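Local structure of acidocalcisomal pyrophosphatase (Trypanosoma brucei brucei, 5C5V) at residues Cys33-Arg38 and Ser84-Met89; Leu247-Ile250 and Met255-Lys258. The protein probably hydrolyses inorganic pyrophosphate with the help of magnesium ions, and also carries a helical N-terminal part with EF-hand character. All blocks are in the same frame, centred on the assembly; numbering follows the deposited sequence.

Contact 1: residues Cys33-Arg38 and Ser84-Met89; sequences CRYLGR and SADFSM
Tyr35 and Asp86 meet through a single hydrogen bond that spans two helix ends whose backbones stay well apart, the nearest CA atoms, those of Tyr35 and Asp86, being 11.2 Å from each other. The phenol does most of the reaching. With CG anti to the backbone N (chi1 169°), the ring of Tyr35 extends from the last turn of helix 26-36, and its OH donates a hydrogen bond to Asp86 OD2 at 3.0 Å. The carboxylate sits at the ring's edge, close to its plane, with the two planes 29° apart, and OD2 accepts through its anti lone pair, the one turned away from OD1.

The tighter part of the contact is where the hydroxyl meets Phe87. It rests at the edge of the Phe87 ring, Tyr35 OH lying 3.5 Å from Phe87 CE2, while the carbon-to-carbon approach, Tyr35 CZ to Phe87 CE2, is 4.0 Å. Leu12 of helix 3-14 touches both aromatic side chains, so the two rings share a small apolar core in the N-terminal helical part of the chain, a region consistent with the EF-hand assignment of this protein. Helix 73-87 ends here, and Phe87 O takes a hydrogen bond from Arg11.

The partly exposed Asp86 side is looser. Asp86 OD2 is 6.9 Å from Arg38 NE, too far for a salt bridge. A second subunit supplies the other charge: Lys338 of that subunit forms a salt bridge with Asp86 OD2, and His331 of the same subunit brings its ring to Phe87, the planes inclined by about 25°.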
ATOM      1  N   CYS A  33      21.569 -45.819 -14.090  1.00 75.13           N
ATOM      2  CA  CYS A  33      22.645 -46.790 -13.900  1.00 75.73           C
ATOM      3  C   CYS A  33      23.997 -46.229 -14.337  1.00 76.02           C
ATOM      4  O   CYS A  33      24.999 -46.409 -13.654  1.00 76.19           O
ATOM      5  CB  CYS A  33      22.361 -48.090 -14.668  1.00 76.01           C
ATOM      6  SG  CYS A  33      21.064 -49.107 -13.938  1.00 76.07           S
ATOM      7  N   ARG A  34      24.023 -45.556 -15.481  1.00 74.91           N
ATOM      8  CA  ARG A  34      25.225 -44.855 -15.912  1.00 75.37           C
ATOM      9  C   ARG A  34      25.641 -43.791 -14.883  1.00 75.35           C
ATOM     10  O   ARG A  34      26.825 -43.505 -14.726  1.00 75.75           O
ATOM     11  CB  ARG A  34      25.002 -44.207 -17.280  1.00 75.60           C
ATOM     12  CG  ARG A  34      26.244 -43.575 -17.886  1.00 76.75           C
ATOM     13  N   TYR A  35      24.674 -43.208 -14.179  1.00 70.93           N
ATOM     14  CA  TYR A  35      24.984 -42.184 -13.190  1.00 70.57           C
ATOM     15  C   TYR A  35      25.459 -42.787 -11.858  1.00 70.71           C
ATOM     16  O   TYR A  35      26.508 -42.408 -11.341  1.00 71.08           O
ATOM     17  CB  TYR A  35      23.773 -41.275 -12.951  1.00 69.92           C
ATOM     18  CG  TYR A  35      23.915 -40.356 -11.758  1.00 69.41           C
ATOM     19  CD1 TYR A  35      24.802 -39.285 -11.783  1.00 69.72           C
ATOM     20  CD2 TYR A  35      23.150 -40.542 -10.620  1.00 68.83           C
ATOM     21  CE1 TYR A  35      24.939 -38.439 -10.695  1.00 69.49           C
ATOM     22  CE2 TYR A  35      23.273 -39.699  -9.534  1.00 68.86           C
ATOM     23  CZ  TYR A  35      24.168 -38.650  -9.577  1.00 69.16           C
ATOM     24  OH  TYR A  35      24.289 -37.814  -8.488  1.00 69.11           O
ATOM     25  N   LEU A  36      24.682 -43.712 -11.303  1.00 72.99           N
ATOM     26  CA  LEU A  36      25.035 -44.356 -10.040  1.00 73.52           C
ATOM     27  C   LEU A  36      26.366 -45.093 -10.169  1.00 74.32           C
ATOM     28  O   LEU A  36      27.146 -45.165  -9.223  1.00 74.79           O
ATOM     29  CB  LEU A  36      23.934 -45.323  -9.615  1.00 73.18           C
ATOM     30  CG  LEU A  36      22.665 -44.632  -9.108  1.00 72.59           C
ATOM     31  CD1 LEU A  36      21.588 -45.657  -8.838  1.00 72.70           C
ATOM     32  CD2 LEU A  36      22.956 -43.831  -7.844  1.00 72.22           C
ATOM     33  N   GLY A  37      26.603 -45.602 -11.369  1.00 75.73           N
ATOM     34  CA  GLY A  37      27.761 -46.391 -11.730  1.00 76.43           C
ATOM     35  C   GLY A  37      29.006 -45.599 -12.072  1.00 76.97           C
ATOM     36  O   GLY A  37      30.058 -46.170 -12.362  1.00 77.78           O
ATOM     37  N   ARG A  38      28.902 -44.282 -12.024  1.00 76.56           N
ATOM     38  CA  ARG A  38      30.009 -43.417 -12.407  1.00 77.02           C
ATOM     39  C   ARG A  38      31.280 -43.636 -11.581  1.00 77.63           C
ATOM     40  O   ARG A  38      32.383 -43.450 -12.078  1.00 78.25           O
ATOM     41  CB  ARG A  38      29.561 -41.953 -12.296  1.00 76.48           C
ATOM     42  CG  ARG A  38      30.491 -40.947 -12.953  1.00 77.12           C
ATOM     43  CD  ARG A  38      29.939 -39.519 -12.869  1.00 76.83           C
ATOM     44  NE  ARG A  38      28.728 -39.340 -13.670  1.00 76.33           N
ATOM     45  CZ  ARG A  38      28.706 -38.829 -14.902  1.00 76.44           C
ATOM     46  NH1 ARG A  38      29.835 -38.432 -15.479  1.00 76.70           N
ATOM     47  NH2 ARG A  38      27.553 -38.713 -15.557  1.00 75.66           N
ATOM     48  N   SER A  84      25.025 -38.042  -2.621  1.00 69.30           N
ATOM     49  CA  SER A  84      24.825 -37.130  -1.504  1.00 68.95           C
ATOM     50  C   SER A  84      25.310 -35.727  -1.832  1.00 68.77           C
ATOM     51  O   SER A  84      24.677 -34.748  -1.465  1.00 68.62           O
ATOM     52  CB  SER A  84      25.542 -37.654  -0.255  1.00 69.81           C
ATOM     53  OG  SER A  84      25.081 -36.978   0.904  1.00 69.71           O
ATOM     54  N   ALA A  85      26.430 -35.631  -2.535  1.00 67.28           N
ATOM     55  CA  ALA A  85      26.972 -34.332  -2.921  1.00 67.39           C
ATOM     56  C   ALA A  85      26.032 -33.585  -3.880  1.00 67.20           C
ATOM     57  O   ALA A  85      25.879 -32.362  -3.799  1.00 67.25           O
ATOM     58  CB  ALA A  85      28.338 -34.506  -3.559  1.00 67.83           C
ATOM     59  N   ASP A  86      25.411 -34.330  -4.788  1.00 66.22           N
ATOM     60  CA  ASP A  86      24.585 -33.744  -5.825  1.00 65.99           C
ATOM     61  C   ASP A  86      23.148 -33.478  -5.372  1.00 65.01           C
ATOM     62  O   ASP A  86      22.524 -32.534  -5.829  1.00 64.99           O
ATOM     63  CB  ASP A  86      24.578 -34.651  -7.056  1.00 65.91           C
ATOM     64  CG  ASP A  86      25.872 -34.589  -7.824  1.00 66.67           C
ATOM     65  OD1 ASP A  86      26.561 -33.551  -7.720  1.00 66.96           O
ATOM     66  OD2 ASP A  86      26.194 -35.558  -8.545  1.00 67.03           O
ATOM     67  N   PHE A  87      22.633 -34.295  -4.460  1.00 65.84           N
ATOM     68  CA  PHE A  87      21.211 -34.274  -4.173  1.00 65.23           C
ATOM     69  C   PHE A  87      20.832 -34.059  -2.714  1.00 65.14           C
ATOM     70  O   PHE A  87      19.650 -34.019  -2.385  1.00 64.70           O
ATOM     71  CB  PHE A  87      20.568 -35.567  -4.680  1.00 65.06           C
ATOM     72  CG  PHE A  87      20.409 -35.606  -6.169  1.00 65.26           C
ATOM     73  CD1 PHE A  87      19.340 -34.954  -6.778  1.00 64.55           C
ATOM     74  CD2 PHE A  87      21.325 -36.278  -6.966  1.00 65.70           C
ATOM     75  CE1 PHE A  87      19.191 -34.971  -8.148  1.00 64.62           C
ATOM     76  CE2 PHE A  87      21.180 -36.305  -8.339  1.00 65.78           C
ATOM     77  CZ  PHE A  87      20.111 -35.646  -8.933  1.00 65.42           C
ATOM     78  N   SER A  88      21.813 -33.906  -1.836  1.00 67.59           N
ATOM     79  CA  SER A  88      21.495 -33.551  -0.455  1.00 67.61           C
ATOM     80  C   SER A  88      21.350 -32.036  -0.353  1.00 67.51           C
ATOM     81  O   SER A  88      21.927 -31.294  -1.145  1.00 67.45           O
ATOM     82  CB  SER A  88      22.561 -34.056   0.519  1.00 67.99           C
ATOM     83  OG  SER A  88      23.782 -33.376   0.316  1.00 68.52           O
ATOM     84  N   MET A  89      20.585 -31.574   0.626  1.00 71.46           N
ATOM     85  CA  MET A  89      20.396 -30.148   0.803  1.00 71.33           C
ATOM     86  C   MET A  89      21.633 -29.488   1.408  1.00 71.73           C
ATOM     87  O   MET A  89      22.359 -30.105   2.185  1.00 72.30           O
ATOM     88  CB  MET A  89      19.177 -29.890   1.685  1.00 70.67           C
ATOM     89  CG  MET A  89      17.865 -30.378   1.086  1.00 70.28           C
ATOM     90  SD  MET A  89      17.381 -29.473  -0.416  1.00 70.61           S
ATOM     91  CE  MET A  89      15.971 -30.450  -0.947  1.00 69.89           C
TER

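Contact 2: residues Leu247-Ile250 and Met255-Lys258; sequences LGMI and MDWK. With MG (magnesium ion), chain E; MG (magnesium ion), chain D; 2PN (imidodiphosphoric acid), chain C.
Leu247-Ile250 and Met255-Lys258 run antiparallel as the two arms of a beta hairpin. Leu247 and Lys258 form a hydrogen-bonded pair: Leu247 N reaches Lys258 O at 2.8 Å, and Lys258 N returns a bond to Leu247 O (2.9 Å). An inverse gamma turn centred on Gly248 interrupts the regular pairing, which resumes with Asp256 N bonded to Met249 O and with Ile250 and Met255 as a non-hydrogen-bonded pair.

Met255, bent at chi2 (71°) and chi3, carries CE over the centre of one face of the Trp257 indole, 3.6 Å above its plane, and against Ile250 CD1. Trp257 CE3 also packs on Gly248 CA at 3.5 Å. Nearer the metals, the extended Met249 chain crosses Lys258, Met249 SD lying 3.5 Å from Lys258 NZ.

That ammonium donates to Asp256 O and makes a salt bridge with Asp256 OD2, the bond being weak. Asp256 OD1 and OD2 each bind a different magnesium ion at 2.0 Å, and imidodiphosphate O5 binds both ions. Asp219 and Asp224 share the ion on OD1, Asp251 the one on OD2. Lys258 thus probably helps orient a carboxylate that bridges two metals and offsets some of the acidic charge around them.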
ATOM      1  N   LEU A 247      12.380   3.056  22.633  1.00 52.51           N
ATOM      2  CA  LEU A 247      12.012   3.910  23.754  1.00 52.60           C
ATOM      3  C   LEU A 247      12.685   3.458  25.036  1.00 53.34           C
ATOM      4  O   LEU A 247      12.589   2.287  25.407  1.00 53.88           O
ATOM      5  CB  LEU A 247      10.491   3.913  23.934  1.00 52.60           C
ATOM      6  CG  LEU A 247       9.957   4.802  25.056  1.00 53.09           C
ATOM      7  CD1 LEU A 247      10.348   6.247  24.820  1.00 52.73           C
ATOM      8  CD2 LEU A 247       8.436   4.655  25.170  1.00 53.22           C
ATOM      9  N   GLY A 248      13.365   4.378  25.713  1.00 53.93           N
ATOM     10  CA  GLY A 248      14.123   4.043  26.908  1.00 54.15           C
ATOM     11  C   GLY A 248      13.298   3.973  28.181  1.00 55.07           C
ATOM     12  O   GLY A 248      13.571   4.674  29.151  1.00 55.54           O
ATOM     13  N   MET A 249      12.306   3.098  28.196  1.00 54.48           N
ATOM     14  CA  MET A 249      11.476   2.914  29.375  1.00 55.11           C
ATOM     15  C   MET A 249      12.256   2.345  30.558  1.00 55.94           C
ATOM     16  O   MET A 249      12.953   1.331  30.421  1.00 56.02           O
ATOM     17  CB  MET A 249      10.315   1.981  29.043  1.00 55.16           C
ATOM     18  CG  MET A 249       9.420   1.661  30.220  1.00 56.24           C
ATOM     19  SD  MET A 249       8.031   0.638  29.685  1.00 56.90           S
ATOM     20  CE  MET A 249       7.190   0.353  31.252  1.00 57.67           C
ATOM     21  N   ILE A 250      12.136   3.002  31.711  1.00 56.65           N
ATOM     22  CA  ILE A 250      12.627   2.476  32.987  1.00 57.12           C
ATOM     23  C   ILE A 250      11.412   2.022  33.803  1.00 57.84           C
ATOM     24  O   ILE A 250      10.610   2.840  34.234  1.00 58.16           O
ATOM     25  CB  ILE A 250      13.420   3.530  33.807  1.00 57.20           C
ATOM     26  CG1 ILE A 250      14.382   4.323  32.925  1.00 56.39           C
ATOM     27  CG2 ILE A 250      14.153   2.883  34.982  1.00 57.76           C
ATOM     28  CD1 ILE A 250      15.322   3.474  32.185  1.00 56.63           C
ATOM     29  N   MET A 255      15.963  -1.242  33.572  1.00 57.18           N
ATOM     30  CA  MET A 255      15.985  -0.855  32.160  1.00 56.24           C
ATOM     31  C   MET A 255      15.040  -1.764  31.377  1.00 56.32           C
ATOM     32  O   MET A 255      15.069  -2.984  31.508  1.00 56.89           O
ATOM     33  CB  MET A 255      17.394  -0.925  31.573  1.00 56.21           C
ATOM     34  CG  MET A 255      17.584  -0.098  30.308  1.00 55.78           C
ATOM     35  SD  MET A 255      17.577   1.689  30.636  1.00 55.65           S
ATOM     36  CE  MET A 255      16.389   2.251  29.413  1.00 54.43           C
ATOM     37  N   ASP A 256      14.173  -1.165  30.579  1.00 54.19           N
ATOM     38  CA  ASP A 256      13.110  -1.922  29.943  1.00 54.00           C
ATOM     39  C   ASP A 256      12.808  -1.340  28.572  1.00 53.29           C
ATOM     40  O   ASP A 256      11.674  -0.943  28.289  1.00 52.95           O
ATOM     41  CB  ASP A 256      11.877  -1.922  30.840  1.00 54.46           C
ATOM     42  CG  ASP A 256      10.983  -3.100  30.598  1.00 55.30           C
ATOM     43  OD1 ASP A 256      11.438  -4.078  29.952  1.00 55.27           O
ATOM     44  OD2 ASP A 256       9.822  -3.063  31.069  1.00 55.64           O
ATOM     45  N   TRP A 257      13.848  -1.287  27.737  1.00 53.42           N
ATOM     46  CA  TRP A 257      13.755  -0.785  26.373  1.00 52.92           C
ATOM     47  C   TRP A 257      12.527  -1.305  25.678  1.00 52.70           C
ATOM     48  O   TRP A 257      12.182  -2.476  25.812  1.00 53.22           O
ATOM     49  CB  TRP A 257      14.972  -1.189  25.538  1.00 52.86           C
ATOM     50  CG  TRP A 257      16.293  -0.718  26.030  1.00 53.39           C
ATOM     51  CD1 TRP A 257      17.254  -1.473  26.636  1.00 53.98           C
ATOM     52  CD2 TRP A 257      16.827   0.609  25.932  1.00 52.94           C
ATOM     53  NE1 TRP A 257      18.352  -0.699  26.930  1.00 54.06           N
ATOM     54  CE2 TRP A 257      18.119   0.582  26.507  1.00 53.60           C
ATOM     55  CE3 TRP A 257      16.342   1.815  25.416  1.00 52.34           C
ATOM     56  CZ2 TRP A 257      18.930   1.709  26.578  1.00 53.35           C
ATOM     57  CZ3 TRP A 257      17.146   2.937  25.489  1.00 52.45           C
ATOM     58  CH2 TRP A 257      18.428   2.877  26.065  1.00 53.06           C
ATOM     59  N   LYS A 258      11.880  -0.430  24.918  1.00 51.92           N
ATOM     60  CA  LYS A 258      10.743  -0.820  24.093  1.00 51.57           C
ATOM     61  C   LYS A 258      11.063  -0.516  22.645  1.00 51.01           C
ATOM     62  O   LYS A 258      11.029   0.643  22.223  1.00 50.37           O
ATOM     63  CB  LYS A 258       9.474  -0.092  24.539  1.00 51.49           C
ATOM     64  CG  LYS A 258       8.997  -0.464  25.939  1.00 52.36           C
ATOM     65  CD  LYS A 258       8.315  -1.818  25.957  1.00 52.93           C
ATOM     66  CE  LYS A 258       7.838  -2.172  27.354  1.00 53.95           C
ATOM     67  NZ  LYS A 258       8.975  -2.428  28.273  1.00 54.30           N
TER
HETATM   68 MG    MG E 503      10.453  -5.850  29.802  1.00 54.21          MG
HETATM   69 MG    MG D 502       8.288  -4.019  31.910  1.00 55.59          MG
HETATM   70  P1  2PN C 501       5.612  -5.868  32.254  1.00 55.18           P
HETATM   71  O1  2PN C 501       5.455  -7.151  33.111  1.00 56.48           O
HETATM   72  O2  2PN C 501       6.726  -4.993  32.889  1.00 54.34           O
HETATM   73  O3  2PN C 501       4.237  -5.149  32.160  1.00 55.50           O
HETATM   74  N1  2PN C 501       6.008  -6.295  30.727  1.00 54.44           N
HETATM   75  P2  2PN C 501       7.456  -6.915  30.277  0.75 54.10           P
HETATM   76  O4  2PN C 501       7.818  -8.170  31.152  1.00 55.20           O
HETATM   77  O5  2PN C 501       8.494  -5.836  30.516  1.00 52.94           O
HETATM   78  O6  2PN C 501       7.418  -7.300  28.864  1.00 53.27           O
HETATM   79  O   HOH W   1       6.905  -3.280  30.538  1.00 55.44           O
HETATM   80  O   HOH W   2       9.640  -5.043  33.360  1.00 54.22           O
HETATM   81  O   HOH W   3      12.311  -6.587  28.849  1.00 53.49           O
HETATM   82  O   HOH W   4      10.064  -7.735  29.923  1.00 52.83           O

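How the contacts relate
Two loops of very different size are closed in turn along the chain. From the N terminus, contact 1 comes first, joining the end of helix 26-36 to the end of helix 73-87 across 45 mostly helical residues. The chain then passes through strands 94-101 and 110-117 and later reaches the mixed sheet that bears the metal site, where contact 2 closes a hairpin of only four intervening residues. The contacts neither nest nor cross: they lie in series, on opposite sides of the chain's centre. The centres of contact 1 and contact 2 are about 55 Å apart. One ties helix 26-36 to helix 73-87, the other joins two neighbouring strands of the catalytic part.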